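Local structure of histidine--tRNA ligase (Staphylococcus aureus, 1QE0) at residues Y21-Y35 and E142-F154. The protein joins L-histidine to tRNA(His) at the expense of ATP, releasing AMP and diphosphate, and works as a homodimer. Residues are numbered along the deposited sequence; the frame is centred on the assembly and turned at random.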
loop_
_atom_site.group_PDB
_atom_site.type_symbol
_atom_site.label_atom_id
_atom_site.label_comp_id
_atom_site.label_asym_id
_atom_site.label_seq_id
_atom_site.Cartn_x
_atom_site.Cartn_y
_atom_site.Cartn_z
ATOM N N TYR A 21 -1.079 -5.118 -7.345
ATOM C CA TYR A 21 -0.498 -6.454 -7.394
ATOM C C TYR A 21 0.869 -6.464 -6.677
ATOM O O TYR A 21 1.155 -7.335 -5.828
ATOM C CB TYR A 21 -0.333 -6.885 -8.844
ATOM C CG TYR A 21 0.296 -8.223 -8.960
ATOM C CD1 TYR A 21 1.671 -8.350 -9.096
ATOM C CD2 TYR A 21 -0.471 -9.366 -8.945
ATOM C CE1 TYR A 21 2.264 -9.564 -9.222
ATOM C CE2 TYR A 21 0.134 -10.621 -9.068
ATOM C CZ TYR A 21 1.501 -10.695 -9.213
ATOM O OH TYR A 21 2.126 -11.894 -9.393
ATOM N N ILE A 22 1.710 -5.508 -7.062
ATOM C CA ILE A 22 3.026 -5.342 -6.489
ATOM C C ILE A 22 2.918 -5.038 -4.984
ATOM O O ILE A 22 3.507 -5.737 -4.165
ATOM C CB ILE A 22 3.763 -4.238 -7.230
ATOM C CG1 ILE A 22 4.193 -4.777 -8.585
ATOM C CG2 ILE A 22 4.950 -3.741 -6.425
ATOM C CD1 ILE A 22 4.704 -3.726 -9.531
ATOM N N GLU A 23 2.146 -4.019 -4.635
ATOM C CA GLU A 23 1.960 -3.656 -3.244
ATOM C C GLU A 23 1.511 -4.835 -2.412
ATOM O O GLU A 23 2.055 -5.052 -1.331
ATOM C CB GLU A 23 0.941 -2.533 -3.092
ATOM C CG GLU A 23 1.382 -1.281 -3.764
ATOM C CD GLU A 23 0.296 -0.229 -3.868
ATOM O OE1 GLU A 23 -0.913 -0.547 -3.714
ATOM O OE2 GLU A 23 0.677 0.940 -4.108
ATOM N N ASN A 24 0.554 -5.615 -2.908
ATOM C CA ASN A 24 0.059 -6.761 -2.146
ATOM C C ASN A 24 1.108 -7.841 -1.994
ATOM O O ASN A 24 1.256 -8.439 -0.929
ATOM C CB ASN A 24 -1.223 -7.349 -2.735
ATOM C CG ASN A 24 -1.745 -8.566 -1.930
ATOM O OD1 ASN A 24 -1.722 -9.705 -2.405
ATOM N ND2 ASN A 24 -2.242 -8.314 -0.718
ATOM N N GLN A 25 1.873 -8.067 -3.047
ATOM C CA GLN A 25 2.926 -9.073 -2.999
ATOM C C GLN A 25 4.026 -8.714 -1.980
ATOM O O GLN A 25 4.611 -9.607 -1.351
ATOM C CB GLN A 25 3.513 -9.268 -4.390
ATOM C CG GLN A 25 4.687 -10.165 -4.398
ATOM C CD GLN A 25 4.782 -10.936 -5.664
ATOM O OE1 GLN A 25 3.776 -11.326 -6.234
ATOM N NE2 GLN A 25 5.994 -11.209 -6.095
ATOM N N LEU A 26 4.330 -7.420 -1.842
ATOM C CA LEU A 26 5.346 -6.952 -0.890
ATOM C C LEU A 26 4.840 -7.097 0.559
ATOM O O LEU A 26 5.589 -7.471 1.467
ATOM C CB LEU A 26 5.745 -5.511 -1.195
ATOM C CG LEU A 26 6.654 -5.305 -2.419
ATOM C CD1 LEU A 26 6.802 -3.807 -2.833
ATOM C CD2 LEU A 26 7.990 -5.935 -2.110
ATOM N N ASP A 27 3.557 -6.848 0.771
ATOM C CA ASP A 27 3.002 -6.995 2.102
ATOM C C ASP A 27 3.108 -8.450 2.538
ATOM O O ASP A 27 3.352 -8.725 3.712
ATOM C CB ASP A 27 1.549 -6.528 2.117
ATOM C CG ASP A 27 1.407 -5.043 1.817
ATOM O OD1 ASP A 27 2.376 -4.268 1.966
ATOM O OD2 ASP A 27 0.312 -4.634 1.425
ATOM N N GLU A 28 2.952 -9.375 1.590
ATOM C CA GLU A 28 3.038 -10.808 1.882
ATOM C C GLU A 28 4.443 -11.215 2.200
ATOM O O GLU A 28 4.678 -11.926 3.160
ATOM C CB GLU A 28 2.584 -11.633 0.709
ATOM C CG GLU A 28 1.151 -11.407 0.335
ATOM C CD GLU A 28 0.699 -12.339 -0.759
ATOM O OE1 GLU A 28 1.433 -13.331 -1.042
ATOM O OE2 GLU A 28 -0.392 -12.080 -1.323
ATOM N N LEU A 29 5.376 -10.828 1.342
ATOM C CA LEU A 29 6.782 -11.134 1.560
ATOM C C LEU A 29 7.192 -10.621 2.959
ATOM O O LEU A 29 7.866 -11.336 3.701
ATOM C CB LEU A 29 7.664 -10.470 0.486
ATOM C CG LEU A 29 8.166 -11.148 -0.798
ATOM C CD1 LEU A 29 7.547 -12.478 -0.979
ATOM C CD2 LEU A 29 7.904 -10.272 -1.991
ATOM N N MET A 30 6.746 -9.423 3.350
ATOM C CA MET A 30 7.116 -8.869 4.662
ATOM C C MET A 30 6.595 -9.742 5.792
ATOM O O MET A 30 7.154 -9.795 6.889
ATOM C CB MET A 30 6.619 -7.429 4.838
ATOM C CG MET A 30 7.212 -6.445 3.848
ATOM S SD MET A 30 9.008 -6.427 3.821
ATOM C CE MET A 30 9.259 -7.529 2.477
ATOM N N THR A 31 5.516 -10.429 5.504
ATOM C CA THR A 31 4.888 -11.324 6.444
ATOM C C THR A 31 5.826 -12.498 6.783
ATOM O O THR A 31 6.022 -12.851 7.944
ATOM C CB THR A 31 3.575 -11.744 5.820
ATOM O OG1 THR A 31 2.560 -10.880 6.296
ATOM C CG2 THR A 31 3.236 -13.158 6.062
ATOM N N PHE A 32 6.495 -13.019 5.761
ATOM C CA PHE A 32 7.418 -14.137 5.902
ATOM C C PHE A 32 8.659 -13.688 6.661
ATOM O O PHE A 32 9.259 -14.459 7.395
ATOM C CB PHE A 32 7.839 -14.660 4.515
ATOM C CG PHE A 32 6.710 -14.969 3.603
ATOM C CD1 PHE A 32 6.907 -15.003 2.252
ATOM C CD2 PHE A 32 5.427 -15.193 4.085
ATOM C CE1 PHE A 32 5.826 -15.251 1.376
ATOM C CE2 PHE A 32 4.347 -15.440 3.217
ATOM C CZ PHE A 32 4.556 -15.468 1.868
ATOM N N TYR A 33 9.065 -12.446 6.445
ATOM C CA TYR A 33 10.256 -11.902 7.091
ATOM C C TYR A 33 9.929 -11.301 8.426
ATOM O O TYR A 33 10.833 -10.956 9.188
ATOM C CB TYR A 33 10.893 -10.842 6.214
ATOM C CG TYR A 33 11.502 -11.425 4.978
ATOM C CD1 TYR A 33 12.868 -11.702 4.939
ATOM C CD2 TYR A 33 10.708 -11.779 3.865
ATOM C CE1 TYR A 33 13.442 -12.333 3.841
ATOM C CE2 TYR A 33 11.269 -12.414 2.751
ATOM C CZ TYR A 33 12.639 -12.699 2.759
ATOM O OH TYR A 33 13.206 -13.452 1.773
ATOM N N ASN A 34 8.641 -11.070 8.653
ATOM C CA ASN A 34 8.175 -10.530 9.911
ATOM C C ASN A 34 8.419 -9.031 10.131
ATOM O O ASN A 34 8.687 -8.595 11.275
ATOM C CB ASN A 34 8.748 -11.357 11.056
ATOM C CG ASN A 34 8.121 -11.032 12.373
ATOM O OD1 ASN A 34 6.918 -10.806 12.454
ATOM N ND2 ASN A 34 8.932 -10.987 13.428
ATOM N N TYR A 35 8.360 -8.246 9.047
ATOM C CA TYR A 35 8.503 -6.799 9.151
ATOM C C TYR A 35 7.081 -6.270 9.204
ATOM O O TYR A 35 6.202 -6.792 8.507
ATOM C CB TYR A 35 9.206 -6.234 7.950
ATOM C CG TYR A 35 10.678 -6.417 8.026
ATOM C CD1 TYR A 35 11.533 -5.331 8.168
ATOM C CD2 TYR A 35 11.229 -7.664 7.984
ATOM C CE1 TYR A 35 12.920 -5.503 8.262
ATOM C CE2 TYR A 35 12.619 -7.848 8.088
ATOM C CZ TYR A 35 13.453 -6.761 8.228
ATOM O OH TYR A 35 14.814 -6.957 8.362
ATOM N N GLU A 142 19.847 -11.257 6.327
ATOM C CA GLU A 142 18.387 -11.323 6.179
ATOM C C GLU A 142 17.836 -10.227 5.278
ATOM O O GLU A 142 16.927 -10.502 4.468
ATOM C CB GLU A 142 17.671 -11.238 7.522
ATOM C CG GLU A 142 16.166 -11.193 7.389
ATOM C CD GLU A 142 15.489 -10.870 8.696
ATOM O OE1 GLU A 142 15.264 -9.664 8.948
ATOM O OE2 GLU A 142 15.184 -11.811 9.465
ATOM N N VAL A 143 18.363 -8.997 5.413
ATOM C CA VAL A 143 17.872 -7.941 4.566
ATOM C C VAL A 143 18.384 -8.059 3.160
ATOM O O VAL A 143 17.689 -7.643 2.234
ATOM C CB VAL A 143 18.082 -6.527 5.093
ATOM C CG1 VAL A 143 18.070 -6.481 6.610
ATOM C CG2 VAL A 143 19.260 -5.892 4.479
ATOM N N LEU A 144 19.561 -8.673 2.972
ATOM C CA LEU A 144 20.123 -8.835 1.605
ATOM C C LEU A 144 19.443 -9.963 0.867
ATOM O O LEU A 144 19.213 -9.871 -0.326
ATOM C CB LEU A 144 21.619 -9.094 1.605
ATOM C CG LEU A 144 22.470 -7.923 2.069
ATOM C CD1 LEU A 144 23.877 -8.430 2.258
ATOM C CD2 LEU A 144 22.415 -6.776 1.106
ATOM N N ALA A 145 19.143 -11.038 1.574
ATOM C CA ALA A 145 18.447 -12.161 0.992
ATOM C C ALA A 145 17.045 -11.660 0.591
ATOM O O ALA A 145 16.497 -12.062 -0.449
ATOM C CB ALA A 145 18.340 -13.252 2.011
ATOM N N MET A 146 16.488 -10.753 1.404
ATOM C CA MET A 146 15.161 -10.172 1.164
ATOM C C MET A 146 15.139 -9.283 -0.092
ATOM O O MET A 146 14.287 -9.472 -0.973
ATOM C CB MET A 146 14.709 -9.351 2.390
ATOM C CG MET A 146 13.350 -8.672 2.242
ATOM S SD MET A 146 13.123 -7.314 3.419
ATOM C CE MET A 146 12.780 -8.182 4.828
ATOM N N VAL A 147 16.069 -8.320 -0.174
ATOM C CA VAL A 147 16.106 -7.417 -1.313
ATOM C C VAL A 147 16.238 -8.252 -2.581
ATOM O O VAL A 147 15.724 -7.875 -3.622
ATOM C CB VAL A 147 17.205 -6.324 -1.176
ATOM C CG1 VAL A 147 18.552 -6.940 -1.046
ATOM C CG2 VAL A 147 17.192 -5.392 -2.374
ATOM N N MET A 148 16.827 -9.440 -2.463
ATOM C CA MET A 148 16.976 -10.321 -3.609
ATOM C C MET A 148 15.655 -11.033 -3.840
ATOM O O MET A 148 15.173 -11.162 -4.975
ATOM C CB MET A 148 18.050 -11.352 -3.329
ATOM C CG MET A 148 18.764 -11.781 -4.563
ATOM S SD MET A 148 19.801 -10.452 -5.130
ATOM C CE MET A 148 21.021 -11.397 -5.960
ATOM N N HIS A 149 15.055 -11.479 -2.747
ATOM C CA HIS A 149 13.800 -12.183 -2.806
ATOM C C HIS A 149 12.723 -11.297 -3.444
ATOM O O HIS A 149 12.020 -11.731 -4.357
ATOM C CB HIS A 149 13.404 -12.623 -1.401
ATOM C CG HIS A 149 12.315 -13.639 -1.337
ATOM N ND1 HIS A 149 11.764 -14.107 -0.181
ATOM C CD2 HIS A 149 11.632 -14.276 -2.335
ATOM C CE1 HIS A 149 10.808 -14.967 -0.429
ATOM N NE2 HIS A 149 10.702 -15.087 -1.733
ATOM N N ILE A 150 12.599 -10.054 -2.993
ATOM C CA ILE A 150 11.565 -9.160 -3.534
ATOM C C ILE A 150 11.535 -9.186 -5.055
ATOM O O ILE A 150 10.543 -9.621 -5.658
ATOM C CB ILE A 150 11.745 -7.702 -3.036
ATOM C CG1 ILE A 150 11.290 -7.613 -1.583
ATOM C CG2 ILE A 150 10.977 -6.717 -3.913
ATOM C CD1 ILE A 150 11.809 -6.395 -0.858
ATOM N N TYR A 151 12.652 -8.778 -5.658
ATOM C CA TYR A 151 12.787 -8.710 -7.099
ATOM C C TYR A 151 12.686 -10.051 -7.788
ATOM O O TYR A 151 12.077 -10.158 -8.854
ATOM C CB TYR A 151 14.074 -8.021 -7.466
ATOM C CG TYR A 151 14.045 -6.592 -7.099
ATOM C CD1 TYR A 151 13.448 -5.669 -7.925
ATOM C CD2 TYR A 151 14.612 -6.154 -5.944
ATOM C CE1 TYR A 151 13.423 -4.328 -7.608
ATOM C CE2 TYR A 151 14.599 -4.811 -5.606
ATOM C CZ TYR A 151 14.005 -3.903 -6.447
ATOM O OH TYR A 151 14.019 -2.564 -6.130
ATOM N N GLN A 152 13.255 -11.092 -7.202
ATOM C CA GLN A 152 13.139 -12.388 -7.847
ATOM C C GLN A 152 11.715 -12.901 -7.776
ATOM O O GLN A 152 11.291 -13.653 -8.629
ATOM C CB GLN A 152 14.074 -13.409 -7.218
ATOM C CG GLN A 152 15.564 -13.095 -7.374
ATOM C CD GLN A 152 16.429 -14.279 -6.997
ATOM O OE1 GLN A 152 16.241 -14.884 -5.935
ATOM N NE2 GLN A 152 17.368 -14.635 -7.867
ATOM N N SER A 153 10.938 -12.452 -6.806
ATOM C CA SER A 153 9.589 -12.961 -6.701
ATOM C C SER A 153 8.739 -12.508 -7.885
ATOM O O SER A 153 7.698 -13.094 -8.186
ATOM C CB SER A 153 8.948 -12.584 -5.344
ATOM O OG SER A 153 8.712 -11.193 -5.166
ATOM N N PHE A 154 9.184 -11.456 -8.554
ATOM C CA PHE A 154 8.426 -10.937 -9.670
ATOM C C PHE A 154 8.891 -11.505 -10.988
ATOM O O PHE A 154 8.325 -11.188 -12.024
ATOM C CB PHE A 154 8.499 -9.411 -9.692
ATOM C CG PHE A 154 7.703 -8.758 -8.606
ATOM C CD1 PHE A 154 6.302 -8.764 -8.659
ATOM C CD2 PHE A 154 8.335 -8.152 -7.530
ATOM C CE1 PHE A 154 5.544 -8.176 -7.670
ATOM C CE2 PHE A 154 7.590 -7.550 -6.521
ATOM C CZ PHE A 154 6.184 -7.562 -6.588
#
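Met146 reaches between Tyr33 and Tyr35. Its CG lies over one face of the Tyr33 ring, 4.0 Å from the ring centroid. A bend at chi3 (-77°) turns its CE over a face of the Tyr35 ring, 3.7 Å from its centroid. The sulfur stands above both rings at a distance, a Met-aromatic contact with each. Tyr33 is a knob in a hole made by Glu142, Ala145, Met146 and His149. Its OH shares a hydrogen bond with His149 ND1, which lies in the plane of the phenol ring. The two rings meet rim to rim. Tyr35 OH donates to Glu142 OE1 (2.8 Å), nearly along the C-O axis. Segments 21-33 and 142-153 run roughly antiparallel, at 144°, with axes 10.8 Å apart at closest approach. Both belong to the class II synthetase catalytic domain, where helix 137-153 packs on the central sheet through strands 265-272 and 302-309. At the Phe154 end of the contact the Gln25 amide stacks on one face of Phe154, planes 3° apart. Its NE2 donates in the amide plane to Ser153 OG (2.9 Å) and weakly to Ser153 O. Between these ends, Leu26 CD2 meets Ile150 CG2 at 3.6 Å. A Schellman motif with Asn34 as C-prime residue ends helix 13-33 and leads the chain into Tyr35. Glu142 OE2 forms salt bridges with Lys103 and with Arg353 of the second subunit, and a hydrogen bond with Tyr363 of that subunit.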